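Local coordinates for protein MHP1 (Microbacterium liquefaciens, PDB 2JLN) that mediates the sodium-dependent binding and uptake of 5-aryl-substituted hydantoins across the membrane, as a nucleobase-cation-symport-1 family transporter, at residues Ala93-Phe98 / Ile376-Asp380; Ser210-Met214 / Asp427-Val431. One frame throughout, in Å; residues are numbered along the deposited sequence.

Interaction 1 of 2, residues Ala93-Phe98 / Ile376-Asp380; sequences AARMPF and IMISD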
ATOM      1  N   ALA A  93      -6.039  10.566  11.156  1.00 47.95           N
ATOM      2  CA  ALA A  93      -5.232  10.020  12.257  1.00 43.60           C
ATOM      3  C   ALA A  93      -3.874  10.717  12.445  1.00 46.57           C
ATOM      4  O   ALA A  93      -3.332  10.720  13.553  1.00 44.49           O
ATOM      5  CB  ALA A  93      -5.052   8.521  12.105  1.00 37.10           C
ATOM      6  N   ALA A  94      -3.323  11.305  11.377  1.00 46.18           N
ATOM      7  CA  ALA A  94      -2.029  11.984  11.474  1.00 44.55           C
ATOM      8  C   ALA A  94      -2.124  13.273  12.298  1.00 48.40           C
ATOM      9  O   ALA A  94      -1.127  13.764  12.831  1.00 49.42           O
ATOM     10  CB  ALA A  94      -1.457  12.252  10.114  1.00 42.75           C
ATOM     11  N   ARG A  95      -3.339  13.794  12.426  1.00 47.57           N
ATOM     12  CA  ARG A  95      -3.580  15.017  13.165  1.00 44.79           C
ATOM     13  C   ARG A  95      -3.086  14.884  14.577  1.00 46.82           C
ATOM     14  O   ARG A  95      -2.763  15.859  15.222  1.00 48.97           O
ATOM     15  CB  ARG A  95      -5.060  15.336  13.158  1.00 42.71           C
ATOM     16  CG  ARG A  95      -5.517  15.848  11.828  1.00 46.29           C
ATOM     17  CD  ARG A  95      -7.007  15.982  11.738  1.00 43.99           C
ATOM     18  NE  ARG A  95      -7.406  16.238  10.365  1.00 44.02           N
ATOM     19  CZ  ARG A  95      -8.660  16.336   9.961  1.00 44.76           C
ATOM     20  NH1 ARG A  95      -9.643  16.205  10.838  1.00 51.23           N
ATOM     21  NH2 ARG A  95      -8.937  16.578   8.690  1.00 44.54           N
ATOM     22  N   MET A  96      -3.001  13.655  15.041  1.00 48.68           N
ATOM     23  CA  MET A  96      -2.641  13.376  16.414  1.00 49.44           C
ATOM     24  C   MET A  96      -1.208  13.834  16.773  1.00 51.42           C
ATOM     25  O   MET A  96      -1.042  14.774  17.537  1.00 51.02           O
ATOM     26  CB  MET A  96      -2.865  11.883  16.687  1.00 52.68           C
ATOM     27  CG  MET A  96      -3.542  11.558  18.007  1.00 54.81           C
ATOM     28  SD  MET A  96      -4.907  10.360  17.894  1.00 59.44           S
ATOM     29  CE  MET A  96      -4.369   9.177  16.636  1.00 48.80           C
ATOM     30  N   PRO A  97      -0.163  13.177  16.234  1.00 52.04           N
ATOM     31  CA  PRO A  97       1.184  13.597  16.644  1.00 49.86           C
ATOM     32  C   PRO A  97       1.632  14.907  15.986  1.00 49.45           C
ATOM     33  O   PRO A  97       2.117  15.799  16.676  1.00 50.88           O
ATOM     34  CB  PRO A  97       2.063  12.436  16.169  1.00 50.98           C
ATOM     35  CG  PRO A  97       1.341  11.911  14.988  1.00 51.89           C
ATOM     36  CD  PRO A  97      -0.109  11.949  15.428  1.00 51.44           C
ATOM     37  N   PHE A  98       1.499  15.025  14.670  1.00 49.40           N
ATOM     38  CA  PHE A  98       1.756  16.303  14.006  1.00 50.51           C
ATOM     39  C   PHE A  98       0.520  17.147  14.282  1.00 53.27           C
ATOM     40  O   PHE A  98      -0.403  16.656  14.933  1.00 56.52           O
ATOM     41  CB  PHE A  98       1.997  16.080  12.519  1.00 47.23           C
ATOM     42  CG  PHE A  98       2.975  14.980  12.248  1.00 46.16           C
ATOM     43  CD1 PHE A  98       2.543  13.729  11.861  1.00 48.02           C
ATOM     44  CD2 PHE A  98       4.321  15.178  12.443  1.00 45.46           C
ATOM     45  CE1 PHE A  98       3.439  12.714  11.631  1.00 47.29           C
ATOM     46  CE2 PHE A  98       5.224  14.155  12.223  1.00 48.04           C
ATOM     47  CZ  PHE A  98       4.785  12.926  11.821  1.00 45.88           C
ATOM     48  N   ILE A 376       6.710   7.624  14.127  1.00 52.47           N
ATOM     49  CA  ILE A 376       6.114   8.610  15.004  1.00 51.09           C
ATOM     50  C   ILE A 376       4.637   8.307  15.269  1.00 51.22           C
ATOM     51  O   ILE A 376       4.101   8.671  16.313  1.00 50.45           O
ATOM     52  CB  ILE A 376       6.276  10.014  14.396  1.00 50.06           C
ATOM     53  CG1 ILE A 376       7.687  10.517  14.657  1.00 50.30           C
ATOM     54  CG2 ILE A 376       5.260  10.986  14.965  1.00 51.66           C
ATOM     55  CD1 ILE A 376       7.981  11.808  13.973  1.00 56.09           C
ATOM     56  N   MET A 377       3.976   7.650  14.320  1.00 52.65           N
ATOM     57  CA  MET A 377       2.554   7.376  14.468  1.00 48.93           C
ATOM     58  C   MET A 377       2.376   6.146  15.337  1.00 52.02           C
ATOM     59  O   MET A 377       1.453   6.105  16.150  1.00 50.10           O
ATOM     60  CB  MET A 377       1.851   7.197  13.127  1.00 42.74           C
ATOM     61  CG  MET A 377       1.648   8.489  12.371  1.00 46.78           C
ATOM     62  SD  MET A 377       0.631   8.353  10.870  1.00 50.36           S
ATOM     63  CE  MET A 377      -0.994   8.504  11.598  1.00 46.78           C
ATOM     64  N   ILE A 378       3.255   5.152  15.193  1.00 50.39           N
ATOM     65  CA  ILE A 378       3.126   3.970  16.039  1.00 50.04           C
ATOM     66  C   ILE A 378       3.380   4.386  17.490  1.00 51.92           C
ATOM     67  O   ILE A 378       2.730   3.873  18.414  1.00 51.53           O
ATOM     68  CB  ILE A 378       4.070   2.819  15.629  1.00 47.71           C
ATOM     69  CG1 ILE A 378       3.568   2.146  14.364  1.00 48.23           C
ATOM     70  CG2 ILE A 378       4.177   1.767  16.736  1.00 41.79           C
ATOM     71  CD1 ILE A 378       4.646   1.332  13.677  1.00 47.22           C
ATOM     72  N   SER A 379       4.288   5.344  17.680  1.00 49.13           N
ATOM     73  CA  SER A 379       4.720   5.728  19.022  1.00 50.68           C
ATOM     74  C   SER A 379       3.715   6.640  19.731  1.00 51.83           C
ATOM     75  O   SER A 379       3.392   6.421  20.898  1.00 51.22           O
ATOM     76  CB  SER A 379       6.096   6.393  18.976  1.00 51.80           C
ATOM     77  OG  SER A 379       6.648   6.514  20.273  1.00 53.75           O
ATOM     78  N   ASP A 380       3.236   7.662  19.030  1.00 49.26           N
ATOM     79  CA  ASP A 380       2.196   8.523  19.559  1.00 47.79           C
ATOM     80  C   ASP A 380       1.015   7.673  20.063  1.00 50.31           C
ATOM     81  O   ASP A 380       0.631   7.770  21.222  1.00 52.06           O
ATOM     82  CB  ASP A 380       1.769   9.520  18.475  1.00 53.63           C
ATOM     83  CG  ASP A 380       0.920  10.702  19.015  1.00 57.77           C
ATOM     84  OD1 ASP A 380       1.498  11.791  19.258  1.00 57.07           O
ATOM     85  OD2 ASP A 380      -0.326  10.553  19.153  1.00 56.81           O
TER
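Met377 pushes its terminal methyl into a shallow hollow at the Ala93-Ala94 backbone, flanked by their two CB atoms: CE lies 3.6 Å from Ala94 CA and 4.1 Å from each alanine CB. Its chain runs straight through chi2 and bends only at chi3 (85°), carrying the methyl to this type I turn (Ala93 to Met96). The next bump is the ring of Pro97, which fits over the helix between Ile376, Met377 and Asp380. Its CB meets Ile376 CG2 at 3.7 Å, while its CG faces Met377 CG more loosely, at 4.3 Å. The same Ile376 CG2 reaches Phe98 CZ, also at 3.7 Å, so this one methyl sits in the angle between the proline and the aromatic ring. Asp380 extends its carboxylate over Pro97 and toward Met96 CG, with CG anti to the backbone N (chi1 -166°). No hydrogen bond joins the segments; OD2 forms a salt bridge with Arg385, and OD1 a hydrogen bond with His441. The loop thus meets helix 371-384 mainly by van der Waals fit, in which Pro97 also receives the carboxylate of Asp380, whose negative charge is probably balanced mainly by Arg385.

Interaction 2 of 2, residues Ser210-Met214 / Asp427-Val431; sequences STAIM and DLMFV
Thr211 and Asp427 meet at the exposed end of this contact, where Thr211 OG1 donates a weak hydrogen bond of 3.3 Å to Asp427 OD1. With chi1 at -74°, the hydroxyl swings away from its own carbonyl carbon toward Asp427, lying against the acid's CB at least as closely as against OD1, in keeping with a weak bond. One helical turn on, Met214 supplies most of the remaining contact: its CG lies 3.5 Å from Asp427 O, and two kinks in the chain, at chi2 and chi3, bring its methyl to the 427-431 segment. There CE touches Leu428 CD2 at 4.0 Å and Val431 CG2 at 4.2 Å, the leucine side chain lying roughly at right angles to the methionine. Ser210 adds a marginal contact, its OG 4.3 Å from Leu428 CD2. Behind this first shell, the backbone bond from Met214 N to Ser210 O keeps both residues on one helical face. Ile213 packs on Ala67 and Ile71 of helix 58-79, and Phe430 reaches Leu75 of that same helix. Helix 209-217 is the first part of transmembrane helix 6, which is interrupted before helix 221-224; the substrate-binding Gly219 lies in the break, about 9 Å from the Met214 side chain. Such broken helices are a hallmark of the LeuT-like fold, to which Mhp1 belongs.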
ATOM      1  N   SER A 210      20.546  -8.982   3.573  1.00 67.00           N
ATOM      2  CA  SER A 210      19.686  -8.060   4.316  1.00 65.66           C
ATOM      3  C   SER A 210      19.134  -6.973   3.388  1.00 67.00           C
ATOM      4  O   SER A 210      17.990  -6.525   3.523  1.00 65.69           O
ATOM      5  CB  SER A 210      20.486  -7.392   5.441  1.00 65.55           C
ATOM      6  OG  SER A 210      21.221  -6.266   4.955  1.00 68.13           O
ATOM      7  N   THR A 211      19.967  -6.535   2.455  1.00 64.61           N
ATOM      8  CA  THR A 211      19.603  -5.455   1.568  1.00 65.27           C
ATOM      9  C   THR A 211      18.692  -5.989   0.505  1.00 67.47           C
ATOM     10  O   THR A 211      18.040  -5.220  -0.201  1.00 69.78           O
ATOM     11  CB  THR A 211      20.838  -4.869   0.883  1.00 71.93           C
ATOM     12  OG1 THR A 211      21.569  -4.080   1.832  1.00 75.54           O
ATOM     13  CG2 THR A 211      20.446  -4.023  -0.345  1.00 65.24           C
ATOM     14  N   ALA A 212      18.657  -7.313   0.373  1.00 66.85           N
ATOM     15  CA  ALA A 212      17.744  -7.949  -0.575  1.00 65.10           C
ATOM     16  C   ALA A 212      16.328  -7.894  -0.015  1.00 64.46           C
ATOM     17  O   ALA A 212      15.398  -7.431  -0.688  1.00 63.05           O
ATOM     18  CB  ALA A 212      18.159  -9.379  -0.824  1.00 62.78           C
ATOM     19  N   ILE A 213      16.188  -8.358   1.230  1.00 63.21           N
ATOM     20  CA  ILE A 213      14.923  -8.352   1.936  1.00 59.81           C
ATOM     21  C   ILE A 213      14.350  -6.943   1.922  1.00 64.52           C
ATOM     22  O   ILE A 213      13.161  -6.746   1.661  1.00 64.83           O
ATOM     23  CB  ILE A 213      15.073  -8.806   3.386  1.00 56.68           C
ATOM     24  CG1 ILE A 213      15.728 -10.181   3.462  1.00 59.49           C
ATOM     25  CG2 ILE A 213      13.710  -8.856   4.070  1.00 61.15           C
ATOM     26  CD1 ILE A 213      15.589 -10.860   4.832  1.00 56.80           C
ATOM     27  N   MET A 214      15.206  -5.967   2.189  1.00 62.58           N
ATOM     28  CA  MET A 214      14.799  -4.570   2.175  1.00 61.85           C
ATOM     29  C   MET A 214      14.309  -4.093   0.817  1.00 60.39           C
ATOM     30  O   MET A 214      13.684  -3.056   0.733  1.00 62.60           O
ATOM     31  CB  MET A 214      15.961  -3.682   2.628  1.00 67.93           C
ATOM     32  CG  MET A 214      15.602  -2.224   2.862  1.00 66.76           C
ATOM     33  SD  MET A 214      14.346  -2.079   4.149  1.00 86.61           S
ATOM     34  CE  MET A 214      14.784  -3.454   5.236  1.00 68.06           C
ATOM     35  N   ASP A 427      21.564   1.286   2.976  1.00 74.49           N
ATOM     36  CA  ASP A 427      20.831   0.119   2.477  1.00 75.72           C
ATOM     37  C   ASP A 427      19.652  -0.298   3.367  1.00 75.74           C
ATOM     38  O   ASP A 427      18.925  -1.232   3.038  1.00 74.01           O
ATOM     39  CB  ASP A 427      21.771  -1.059   2.217  1.00 81.13           C
ATOM     40  CG  ASP A 427      22.707  -0.811   1.031  1.00 90.17           C
ATOM     41  OD1 ASP A 427      23.509  -1.721   0.670  1.00 85.74           O
ATOM     42  OD2 ASP A 427      22.630   0.305   0.459  1.00 94.49           O
ATOM     43  N   LEU A 428      19.471   0.403   4.487  1.00 76.43           N
ATOM     44  CA  LEU A 428      18.365   0.155   5.412  1.00 70.76           C
ATOM     45  C   LEU A 428      17.628   1.437   5.826  1.00 71.23           C
ATOM     46  O   LEU A 428      16.906   1.425   6.816  1.00 75.18           O
ATOM     47  CB  LEU A 428      18.875  -0.548   6.666  1.00 68.36           C
ATOM     48  CG  LEU A 428      19.574  -1.900   6.519  1.00 70.79           C
ATOM     49  CD1 LEU A 428      20.338  -2.237   7.793  1.00 68.15           C
ATOM     50  CD2 LEU A 428      18.606  -3.015   6.169  1.00 68.69           C
ATOM     51  N   MET A 429      17.807   2.523   5.069  1.00 69.91           N
ATOM     52  CA  MET A 429      17.231   3.850   5.353  1.00 66.15           C
ATOM     53  C   MET A 429      15.847   3.885   6.041  1.00 69.07           C
ATOM     54  O   MET A 429      15.699   4.467   7.125  1.00 66.94           O
ATOM     55  CB  MET A 429      17.167   4.673   4.069  1.00 66.16           C
ATOM     56  CG  MET A 429      17.312   6.155   4.296  1.00 73.63           C
ATOM     57  SD  MET A 429      17.177   7.187   2.809  1.00 88.11           S
ATOM     58  CE  MET A 429      15.509   7.821   2.993  1.00 69.89           C
ATOM     59  N   PHE A 430      14.839   3.283   5.406  1.00 68.40           N
ATOM     60  CA  PHE A 430      13.475   3.204   5.962  1.00 64.16           C
ATOM     61  C   PHE A 430      13.400   2.686   7.403  1.00 62.58           C
ATOM     62  O   PHE A 430      12.792   3.316   8.259  1.00 59.06           O
ATOM     63  CB  PHE A 430      12.607   2.320   5.070  1.00 63.36           C
ATOM     64  CG  PHE A 430      11.249   2.018   5.640  1.00 64.55           C
ATOM     65  CD1 PHE A 430      10.251   2.989   5.654  1.00 61.47           C
ATOM     66  CD2 PHE A 430      10.950   0.751   6.130  1.00 66.27           C
ATOM     67  CE1 PHE A 430       8.986   2.713   6.161  1.00 58.84           C
ATOM     68  CE2 PHE A 430       9.671   0.468   6.639  1.00 66.19           C
ATOM     69  CZ  PHE A 430       8.697   1.453   6.660  1.00 59.40           C
ATOM     70  N   VAL A 431      14.018   1.537   7.658  1.00 61.67           N
ATOM     71  CA  VAL A 431      14.000   0.913   8.973  1.00 60.29           C
ATOM     72  C   VAL A 431      14.826   1.621  10.064  1.00 61.66           C
ATOM     73  O   VAL A 431      14.506   1.518  11.244  1.00 62.66           O
ATOM     74  CB  VAL A 431      14.415  -0.565   8.881  1.00 65.99           C
ATOM     75  CG1 VAL A 431      15.120  -0.998  10.154  1.00 62.00           C
ATOM     76  CG2 VAL A 431      13.190  -1.460   8.564  1.00 63.40           C
TER

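Overall arrangement
Interaction 1 is buried, whereas interaction 2 lies at the surface; their centres are 24 Å apart and they do not touch. Each involves a different pair of elements, the end of helix 90-93 and the loop after it with helix 371-384 in the first, and helix 209-217 with the start of helix 429-448 in the second. Helix 429-448 still links them, since further along it His441 hydrogen-bonds to Asp380 and packs on Pro97. Helix 58-79 is a second shared neighbour, touched by Ile378, Ile213 and Phe430. Both contacts employ a methionine methyl and an aspartate, but the buried Asp380 takes its polar partners from outside its contact, while the exposed Asp427 accepts a weak bond directly across its own.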